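Side-chain contacts in RNase NGR3 (Nicotiana glutinosa, PDB 1VD3), which probably cleaves single-stranded RNA as an endonuclease of the ribonuclease T2 family and is captured here with 2'-UMP in its nucleotide pocket: residues K149-E152 with E153-H157; S105-G108 with E109-F113; S67-S70 with D71-T75; C29-T33 with G34-E38. All blocks are in the same frame, centred on the assembly; numbering follows the deposited sequence.

Contact 1. Residues K149-E152 with E153-H157; sequences KAIE and EGVGH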
loop_
_atom_site.group_PDB
_atom_site.type_symbol
_atom_site.label_atom_id
_atom_site.label_comp_id
_atom_site.label_asym_id
_atom_site.label_seq_id
_atom_site.Cartn_x
_atom_site.Cartn_y
_atom_site.Cartn_z
ATOM N N LYS A 149 15.940 -0.555 -6.674
ATOM C CA LYS A 149 16.846 0.585 -6.763
ATOM C C LYS A 149 16.152 1.831 -7.291
ATOM O O LYS A 149 16.423 2.942 -6.831
ATOM C CB LYS A 149 18.045 0.257 -7.655
ATOM C CG LYS A 149 18.991 -0.780 -7.075
ATOM C CD LYS A 149 20.239 -0.907 -7.941
ATOM C CE LYS A 149 21.181 -1.976 -7.416
ATOM N NZ LYS A 149 20.556 -3.329 -7.456
ATOM N N ALA A 150 15.258 1.646 -8.254
ATOM C CA ALA A 150 14.533 2.769 -8.833
ATOM C C ALA A 150 13.678 3.460 -7.774
ATOM O O ALA A 150 13.608 4.690 -7.718
ATOM C CB ALA A 150 13.659 2.292 -9.981
ATOM N N ILE A 151 13.017 2.666 -6.941
ATOM C CA ILE A 151 12.182 3.223 -5.883
ATOM C C ILE A 151 13.085 3.863 -4.832
ATOM O O ILE A 151 12.812 4.957 -4.335
ATOM C CB ILE A 151 11.318 2.122 -5.215
ATOM C CG1 ILE A 151 10.293 1.595 -6.223
ATOM C CG2 ILE A 151 10.628 2.679 -3.973
ATOM C CD1 ILE A 151 9.482 0.420 -5.744
ATOM N N GLU A 152 14.170 3.171 -4.508
ATOM C CA GLU A 152 15.120 3.646 -3.517
ATOM C C GLU A 152 15.689 5.015 -3.883
ATOM O O GLU A 152 15.818 5.886 -3.026
ATOM C CB GLU A 152 16.244 2.620 -3.356
ATOM C CG GLU A 152 17.268 2.957 -2.296
ATOM C CD GLU A 152 18.184 1.785 -1.999
ATOM O OE1 GLU A 152 18.730 1.196 -2.956
ATOM O OE2 GLU A 152 18.360 1.454 -0.809
ATOM N N GLU A 153 16.019 5.216 -5.154
ATOM C CA GLU A 153 16.568 6.503 -5.566
ATOM C C GLU A 153 15.540 7.618 -5.422
ATOM O O GLU A 153 15.874 8.727 -5.005
ATOM C CB GLU A 153 17.057 6.462 -7.017
ATOM C CG GLU A 153 17.733 7.765 -7.434
ATOM C CD GLU A 153 18.179 7.778 -8.881
ATOM O OE1 GLU A 153 17.310 7.744 -9.779
ATOM O OE2 GLU A 153 19.404 7.824 -9.119
ATOM N N GLY A 154 14.291 7.317 -5.766
ATOM C CA GLY A 154 13.235 8.309 -5.684
ATOM C C GLY A 154 12.711 8.592 -4.287
ATOM O O GLY A 154 12.219 9.688 -4.018
ATOM N N VAL A 155 12.816 7.614 -3.394
ATOM C CA VAL A 155 12.334 7.782 -2.029
ATOM C C VAL A 155 13.460 8.054 -1.033
ATOM O O VAL A 155 13.242 8.676 0.008
ATOM C CB VAL A 155 11.546 6.529 -1.566
ATOM C CG1 VAL A 155 11.199 6.638 -0.090
ATOM C CG2 VAL A 155 10.275 6.383 -2.394
ATOM N N GLY A 156 14.662 7.588 -1.353
ATOM C CA GLY A 156 15.790 7.792 -0.465
ATOM C C GLY A 156 15.918 6.681 0.560
ATOM O O GLY A 156 16.756 6.743 1.456
ATOM N N HIS A 157 15.078 5.659 0.429
ATOM C CA HIS A 157 15.092 4.520 1.344
ATOM C C HIS A 157 14.706 3.284 0.550
ATOM O O HIS A 157 13.937 3.371 -0.406
ATOM C CB HIS A 157 14.092 4.742 2.480
ATOM C CG HIS A 157 14.329 6.004 3.249
ATOM N ND1 HIS A 157 15.307 6.115 4.215
ATOM C CD2 HIS A 157 13.751 7.224 3.155
ATOM C CE1 HIS A 157 15.322 7.352 4.680
ATOM N NE2 HIS A 157 14.390 8.046 4.052
#

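Contact 2. Residues S105-G108 with E109-F113; sequences SALG and ERAYF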
loop_
_atom_site.group_PDB
_atom_site.type_symbol
_atom_site.label_atom_id
_atom_site.label_comp_id
_atom_site.label_asym_id
_atom_site.label_seq_id
_atom_site.Cartn_x
_atom_site.Cartn_y
_atom_site.Cartn_z
ATOM N N SER A 105 -2.400 4.280 15.818
ATOM C CA SER A 105 -1.404 5.208 15.282
ATOM C C SER A 105 -1.151 6.489 16.055
ATOM O O SER A 105 -0.206 7.201 15.738
ATOM C CB SER A 105 -1.786 5.603 13.854
ATOM O OG SER A 105 -2.922 6.456 13.879
ATOM N N ALA A 106 -1.992 6.794 17.039
ATOM C CA ALA A 106 -1.856 8.025 17.812
ATOM C C ALA A 106 -2.275 9.225 16.964
ATOM O O ALA A 106 -2.198 10.365 17.408
ATOM C CB ALA A 106 -0.411 8.204 18.296
ATOM N N LEU A 107 -2.724 8.962 15.742
ATOM C CA LEU A 107 -3.163 10.024 14.842
ATOM C C LEU A 107 -4.676 10.177 14.871
ATOM O O LEU A 107 -5.401 9.203 15.075
ATOM C CB LEU A 107 -2.752 9.709 13.402
ATOM C CG LEU A 107 -1.267 9.621 13.055
ATOM C CD1 LEU A 107 -1.119 9.199 11.600
ATOM C CD2 LEU A 107 -0.597 10.969 13.293
ATOM N N GLY A 108 -5.141 11.406 14.662
ATOM C CA GLY A 108 -6.566 11.659 14.614
ATOM C C GLY A 108 -7.033 11.023 13.322
ATOM O O GLY A 108 -6.210 10.748 12.446
ATOM N N GLU A 109 -8.332 10.788 13.181
ATOM C CA GLU A 109 -8.833 10.144 11.974
ATOM C C GLU A 109 -8.444 10.848 10.674
ATOM O O GLU A 109 -7.948 10.214 9.740
ATOM C CB GLU A 109 -10.354 9.998 12.038
ATOM C CG GLU A 109 -10.919 9.208 10.877
ATOM C CD GLU A 109 -12.432 9.176 10.867
ATOM O OE1 GLU A 109 -13.025 8.636 11.825
ATOM O OE2 GLU A 109 -13.022 9.694 9.896
ATOM N N ARG A 110 -8.662 12.153 10.594
ATOM C CA ARG A 110 -8.320 12.858 9.367
ATOM C C ARG A 110 -6.811 12.869 9.108
ATOM O O ARG A 110 -6.368 12.760 7.963
ATOM C CB ARG A 110 -8.860 14.290 9.402
ATOM C CG ARG A 110 -8.714 15.010 8.077
ATOM C CD ARG A 110 -9.250 16.436 8.140
ATOM N NE ARG A 110 -8.990 17.138 6.887
ATOM C CZ ARG A 110 -9.782 17.102 5.819
ATOM N NH1 ARG A 110 -10.912 16.401 5.835
ATOM N NH2 ARG A 110 -9.430 17.762 4.723
ATOM N N ALA A 111 -6.025 12.986 10.176
ATOM C CA ALA A 111 -4.571 13.020 10.053
ATOM C C ALA A 111 -4.060 11.688 9.529
ATOM O O ALA A 111 -3.108 11.644 8.747
ATOM C CB ALA A 111 -3.933 13.325 11.410
ATOM N N TYR A 112 -4.698 10.608 9.971
ATOM C CA TYR A 112 -4.325 9.259 9.552
ATOM C C TYR A 112 -4.521 9.088 8.048
ATOM O O TYR A 112 -3.625 8.640 7.332
ATOM C CB TYR A 112 -5.181 8.220 10.294
ATOM C CG TYR A 112 -4.879 6.784 9.911
ATOM C CD1 TYR A 112 -3.713 6.150 10.348
ATOM C CD2 TYR A 112 -5.749 6.072 9.092
ATOM C CE1 TYR A 112 -3.423 4.837 9.973
ATOM C CE2 TYR A 112 -5.472 4.764 8.710
ATOM C CZ TYR A 112 -4.306 4.153 9.151
ATOM O OH TYR A 112 -4.026 2.871 8.753
ATOM N N PHE A 113 -5.705 9.430 7.561
ATOM C CA PHE A 113 -5.951 9.278 6.135
ATOM C C PHE A 113 -5.155 10.265 5.281
ATOM O O PHE A 113 -4.678 9.914 4.201
ATOM C CB PHE A 113 -7.452 9.366 5.853
ATOM C CG PHE A 113 -8.206 8.157 6.318
ATOM C CD1 PHE A 113 -8.794 8.120 7.576
ATOM C CD2 PHE A 113 -8.269 7.019 5.516
ATOM C CE1 PHE A 113 -9.433 6.960 8.033
ATOM C CE2 PHE A 113 -8.904 5.857 5.963
ATOM C CZ PHE A 113 -9.486 5.831 7.225
#

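Contact 3. Residues S67-S70 with D71-T75; sequences SEIS and DLIST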
loop_
_atom_site.group_PDB
_atom_site.type_symbol
_atom_site.label_atom_id
_atom_site.label_comp_id
_atom_site.label_asym_id
_atom_site.label_seq_id
_atom_site.Cartn_x
_atom_site.Cartn_y
_atom_site.Cartn_z
ATOM N N SER A 67 -17.768 11.795 8.053
ATOM C CA SER A 67 -17.910 13.242 8.014
ATOM C C SER A 67 -16.564 13.939 8.176
ATOM O O SER A 67 -16.337 15.000 7.601
ATOM C CB SER A 67 -18.874 13.718 9.109
ATOM O OG SER A 67 -18.350 13.484 10.406
ATOM N N GLU A 68 -15.668 13.336 8.950
ATOM C CA GLU A 68 -14.355 13.927 9.186
ATOM C C GLU A 68 -13.421 13.901 7.981
ATOM O O GLU A 68 -12.448 14.655 7.930
ATOM C CB GLU A 68 -13.675 13.231 10.366
ATOM C CG GLU A 68 -14.336 13.509 11.700
ATOM C CD GLU A 68 -13.741 12.689 12.824
ATOM O OE1 GLU A 68 -12.500 12.667 12.955
ATOM O OE2 GLU A 68 -14.515 12.073 13.581
ATOM N N ILE A 69 -13.708 13.032 7.017
ATOM C CA ILE A 69 -12.873 12.925 5.826
ATOM C C ILE A 69 -13.708 13.081 4.557
ATOM O O ILE A 69 -13.274 12.715 3.468
ATOM C CB ILE A 69 -12.141 11.564 5.783
ATOM C CG1 ILE A 69 -13.160 10.422 5.829
ATOM C CG2 ILE A 69 -11.170 11.455 6.954
ATOM C CD1 ILE A 69 -12.544 9.041 5.643
ATOM N N SER A 70 -14.898 13.652 4.719
ATOM C CA SER A 70 -15.838 13.869 3.624
ATOM C C SER A 70 -15.214 14.367 2.323
ATOM O O SER A 70 -15.468 13.818 1.251
ATOM C CB SER A 70 -16.914 14.866 4.062
ATOM O OG SER A 70 -17.534 14.444 5.260
ATOM N N ASP A 71 -14.411 15.418 2.426
ATOM C CA ASP A 71 -13.770 16.022 1.264
ATOM C C ASP A 71 -12.600 15.230 0.686
ATOM O O ASP A 71 -12.081 15.571 -0.376
ATOM C CB ASP A 71 -13.317 17.442 1.617
ATOM C CG ASP A 71 -12.319 17.469 2.758
ATOM O OD1 ASP A 71 -12.509 16.718 3.739
ATOM O OD2 ASP A 71 -11.353 18.251 2.676
ATOM N N LEU A 72 -12.189 14.175 1.382
ATOM C CA LEU A 72 -11.083 13.340 0.924
ATOM C C LEU A 72 -11.592 12.056 0.261
ATOM O O LEU A 72 -10.833 11.355 -0.413
ATOM C CB LEU A 72 -10.183 12.967 2.111
ATOM C CG LEU A 72 -9.572 14.118 2.919
ATOM C CD1 LEU A 72 -8.709 13.545 4.033
ATOM C CD2 LEU A 72 -8.742 15.016 2.013
ATOM N N ILE A 73 -12.876 11.760 0.447
ATOM C CA ILE A 73 -13.476 10.544 -0.103
ATOM C C ILE A 73 -13.292 10.347 -1.606
ATOM O O ILE A 73 -12.932 9.258 -2.045
ATOM C CB ILE A 73 -14.996 10.476 0.195
ATOM C CG1 ILE A 73 -15.252 10.586 1.701
ATOM C CG2 ILE A 73 -15.565 9.159 -0.330
ATOM C CD1 ILE A 73 -14.794 9.394 2.501
ATOM N N SER A 74 -13.548 11.381 -2.402
ATOM C CA SER A 74 -13.406 11.234 -3.849
ATOM C C SER A 74 -11.978 10.854 -4.233
ATOM O O SER A 74 -11.771 10.097 -5.181
ATOM C CB SER A 74 -13.822 12.517 -4.576
ATOM O OG SER A 74 -12.937 13.582 -4.297
ATOM N N THR A 75 -10.998 11.376 -3.498
ATOM C CA THR A 75 -9.596 11.069 -3.778
ATOM C C THR A 75 -9.286 9.653 -3.315
ATOM O O THR A 75 -8.605 8.898 -4.000
ATOM C CB THR A 75 -8.642 12.034 -3.046
ATOM O OG1 THR A 75 -8.932 13.381 -3.437
ATOM C CG2 THR A 75 -7.190 11.720 -3.394
HETATM O O HOH W 1 -14.714 13.900 -1.750
#

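Contact 4. Residues C29-T33 with G34-E38; sequences CYPTT and GKPDE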
loop_
_atom_site.group_PDB
_atom_site.type_symbol
_atom_site.label_atom_id
_atom_site.label_comp_id
_atom_site.label_asym_id
_atom_site.label_seq_id
_atom_site.Cartn_x
_atom_site.Cartn_y
_atom_site.Cartn_z
ATOM N N CYS A 29 -13.116 -7.159 -7.588
ATOM C CA CYS A 29 -14.237 -6.385 -8.103
ATOM C C CYS A 29 -13.884 -4.903 -8.106
ATOM O O CYS A 29 -13.433 -4.364 -7.095
ATOM C CB CYS A 29 -15.486 -6.638 -7.243
ATOM S SG CYS A 29 -16.244 -8.274 -7.527
ATOM N N TYR A 30 -14.080 -4.247 -9.243
ATOM C CA TYR A 30 -13.777 -2.824 -9.338
ATOM C C TYR A 30 -14.688 -2.032 -8.403
ATOM O O TYR A 30 -15.829 -2.425 -8.155
ATOM C CB TYR A 30 -13.957 -2.324 -10.775
ATOM C CG TYR A 30 -12.986 -2.908 -11.779
ATOM C CD1 TYR A 30 -11.648 -3.126 -11.446
ATOM C CD2 TYR A 30 -13.391 -3.186 -13.084
ATOM C CE1 TYR A 30 -10.737 -3.605 -12.389
ATOM C CE2 TYR A 30 -12.489 -3.664 -14.034
ATOM C CZ TYR A 30 -11.166 -3.870 -13.681
ATOM O OH TYR A 30 -10.274 -4.338 -14.621
ATOM N N PRO A 31 -14.191 -0.902 -7.869
ATOM C CA PRO A 31 -14.942 -0.032 -6.954
ATOM C C PRO A 31 -16.236 0.483 -7.583
ATOM O O PRO A 31 -16.433 0.358 -8.787
ATOM C CB PRO A 31 -13.958 1.104 -6.673
ATOM C CG PRO A 31 -12.624 0.442 -6.822
ATOM C CD PRO A 31 -12.816 -0.403 -8.049
ATOM N N THR A 32 -17.106 1.069 -6.764
ATOM C CA THR A 32 -18.370 1.611 -7.259
ATOM C C THR A 32 -18.089 2.739 -8.242
ATOM O O THR A 32 -18.938 3.088 -9.062
ATOM C CB THR A 32 -19.233 2.187 -6.118
ATOM O OG1 THR A 32 -18.508 3.227 -5.450
ATOM C CG2 THR A 32 -19.602 1.101 -5.124
ATOM N N THR A 33 -16.891 3.307 -8.147
ATOM C CA THR A 33 -16.481 4.401 -9.017
ATOM C C THR A 33 -15.873 3.908 -10.328
ATOM O O THR A 33 -15.463 4.708 -11.171
ATOM C CB THR A 33 -15.469 5.317 -8.302
ATOM O OG1 THR A 33 -14.465 4.515 -7.665
ATOM C CG2 THR A 33 -16.171 6.170 -7.260
ATOM N N GLY A 34 -15.813 2.590 -10.496
ATOM C CA GLY A 34 -15.266 2.030 -11.720
ATOM C C GLY A 34 -13.831 1.551 -11.625
ATOM O O GLY A 34 -13.195 1.648 -10.574
ATOM N N LYS A 35 -13.321 1.031 -12.738
ATOM C CA LYS A 35 -11.956 0.522 -12.804
ATOM C C LYS A 35 -10.951 1.547 -12.277
ATOM O O LYS A 35 -10.915 2.690 -12.734
ATOM C CB LYS A 35 -11.618 0.148 -14.251
ATOM C CG LYS A 35 -10.226 -0.420 -14.449
ATOM C CD LYS A 35 -10.042 -0.902 -15.877
ATOM C CE LYS A 35 -8.638 -1.438 -16.106
ATOM N NZ LYS A 35 -8.492 -2.054 -17.452
ATOM N N PRO A 36 -10.116 1.148 -11.303
ATOM C CA PRO A 36 -9.120 2.058 -10.733
ATOM C C PRO A 36 -8.038 2.480 -11.724
ATOM O O PRO A 36 -7.826 1.827 -12.750
ATOM C CB PRO A 36 -8.552 1.253 -9.566
ATOM C CG PRO A 36 -8.636 -0.153 -10.069
ATOM C CD PRO A 36 -10.015 -0.188 -10.689
ATOM N N ASP A 37 -7.366 3.583 -11.409
ATOM C CA ASP A 37 -6.287 4.100 -12.238
ATOM C C ASP A 37 -5.153 3.086 -12.263
ATOM O O ASP A 37 -4.998 2.297 -11.330
ATOM C CB ASP A 37 -5.733 5.409 -11.661
ATOM C CG ASP A 37 -6.758 6.520 -11.624
ATOM O OD1 ASP A 37 -7.375 6.793 -12.673
ATOM O OD2 ASP A 37 -6.935 7.127 -10.545
ATOM N N GLU A 38 -4.365 3.110 -13.332
ATOM C CA GLU A 38 -3.223 2.220 -13.441
ATOM C C GLU A 38 -2.104 2.937 -12.701
ATOM O O GLU A 38 -1.250 3.585 -13.304
ATOM C CB GLU A 38 -2.833 1.996 -14.906
ATOM C CG GLU A 38 -1.532 1.215 -15.075
ATOM C CD GLU A 38 -1.283 0.772 -16.507
ATOM O OE1 GLU A 38 -2.041 -0.085 -17.003
ATOM O OE2 GLU A 38 -0.330 1.281 -17.136
HETATM O O HOH W 2 -12.275 3.601 -9.301
#

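Contact 1. Residues K149-E152 with E153-H157
Ile151 and Val155, one helical turn apart, meet in a local contact along the last turn of helix 144-155, where the chain leaves the helix through a glycine. The two side chains lie side by side and point the same way, with CG2 of Ile151 4.0 Å from CG2 of Val155. In Ile151 that branch stands anti to the backbone N, beside the carbonyl carbon, a position that sets it beside Val155. Together the pair covers part of the central antiparallel sheet of this RNase T2 fold: Ile151 rests on Val176 and Val155 on Leu178, both of strand 171-181, while Ile151 also reaches helix 125-131 at Leu125 and Leu129. The backbone beneath is bonded from Val155 N to Ile151 O at 2.8 Å, almost in line with the carbonyl, and from Gly156 N to Glu152 O at 2.7 Å. Gly156 then takes a positive phi of 89°, which turns the chain back across Glu152. As a result Glu152 CA makes a C-H...O contact of 3.3 Å with His157 O, a buried carbonyl with no hydrogen-bond donor in the model. The His157 ring is engaged outside the turn, its ND1 hydrogen-bonded to Asp189 OD1.

Contact 2. Residues S105-G108 with E109-F113
Next to the nucleotide pocket, the start of helix 109-123 folds against the loop that precedes it, and Tyr112 in its first turn is met by Ser105 and Leu107. The side chain of Tyr112 touches His101, a predicted active-site residue that lines the 2'-UMP pocket, and lies about 8 Å from the nucleotide. Gly108 is the N-cap residue; its carbonyl O takes the first-turn bond from Tyr112 N at 2.9 Å, with an N-H...O angle of 152°. Leu107 packs its CD1 branch at the edge of the tyrosine ring, near the ring plane, 4.2 Å from Tyr112 CD1. The same methyl reaches the helix backbone, 3.8 Å from Tyr112 CA, while Leu107 CB lies 4.3 Å from Ala111 CB. Ser105 approaches the ring obliquely, its OG 3.6 Å from Tyr112 CD1. That hydroxyl sits between the backbone N and the carbonyl carbon (chi1 71°), where it accepts from Leu107 N at 3.1 Å in an ST turn; it is also hydrogen-bonded to Gly102 O, at the end of helix 91-102. With CG anti to the backbone N (chi1 179°), the Tyr112 ring is set beside Ser105 and Leu107, and its OH is hydrogen-bonded to Leu45 O on strand 41-48. The tyrosine is thus gripped by polar bonds at both its backbone N and its phenolic oxygen, with mainly apolar packing between them, an arrangement that would be expected to limit its movement beside His101.

Contact 3. Residues S67-S70 with D71-T75
Ile69 and Ile73 cross at about a right angle in the turn that leads into helix 73-79, on the surface of the RNase T2 fold. The CD1 methyl of Ile73 comes against the long branch of Ile69, 3.8 Å from Ile69 CG1 and 3.9 Å from Ile69 CD1. Ile69 holds that branch between its backbone N and carbonyl carbon (chi1 57°), whereas Ile73 places CG1 anti to its carbonyl carbon, which lays that branch over the Ile69 and Ser70 carbonyls and brings CD1 to Ile69. Leu72 contributes less, bringing CD1 to 4.3 Å from Ile69 CB; it also packs on Arg110 and Gln114 of helix 109-123. The same helix is tied on by a salt bridge between Asp71 OD1 and Arg110 NH1. Leu72 N donates to Ile69 O, three residues back, at 2.8 Å from above the carbonyl plane, a turn-like bond; those of Ile73 N to Ile69 O and Ser70 O are weak. Ser70 OG donates to Ser67 O at 2.7 Å, from above that carbonyl's plane, and is also hydrogen-bonded to Glu66 O. One water bridges turn and helix, donating to Ser70 O at 3.1 Å and accepting from Ser74 N at 2.9 Å.

Contact 4. Residues C29-T33 with G34-E38
Tyr30 lies flat against the aliphatic chain of Lys35, the two side chains running side by side in the same direction. Lys35 CB sits over one ring face, 3.9 Å from the centroid of Tyr30 and 9° off the ring normal, a CH-pi contact. The rest of the lysine follows the ring outward: its CG is 3.7 Å from Tyr30 CZ, and its CE is 3.6 Å from Tyr30 OH. This match in length depends on a fully extended lysine, with CG anti to the backbone N (chi1 -179°). Pro36 crosses Tyr30 at about a right angle and brings CD obliquely to within 3.4 Å of Tyr30 CD1; the same CD is 3.9 Å from CD of Pro31. These groups are brought together by a type I beta turn from Pro31 to Gly34, closed by Gly34 N donating to Pro31 O at 2.9 Å. Gly34 leaves the turn with a positive phi of 100°, and a water lies between Thr33 OG1 and Gly34 O, its distance to the latter unusually short. Farther out, the Cys29-Cys85 disulfide and the bond of Tyr30 O to Ser87 OG hold residues 29 and 30. The loop runs between helix 18-22 and strand 41-48, with Thr33 touching Glu77 and Asp37 touching Lys78 of helix 73-79.

Overall arrangement
From the N terminus, contact 4 comes first, closing a tight turn between helix 18-22 and strand 41-48 that touches helix 73-79. Contact 3 then leads from the loop after that strand into helix 73-79, contact 2 opens helix 109-123 after helix 91-102, and contact 1 ends helix 144-155, which packs on strand 171-181 and helix 125-131. All four run in series; none nests within or crosses another. Contacts 2 and 3, their centres 13 Å apart, touch where helix 109-123 meets the turn before helix 73-79, with Glu109 packing on Glu68 and Ile69. Contact 4 comes within about 6 Å of contact 3 at the nearest atoms, whereas contact 1 stays at least about 14 Å from the others.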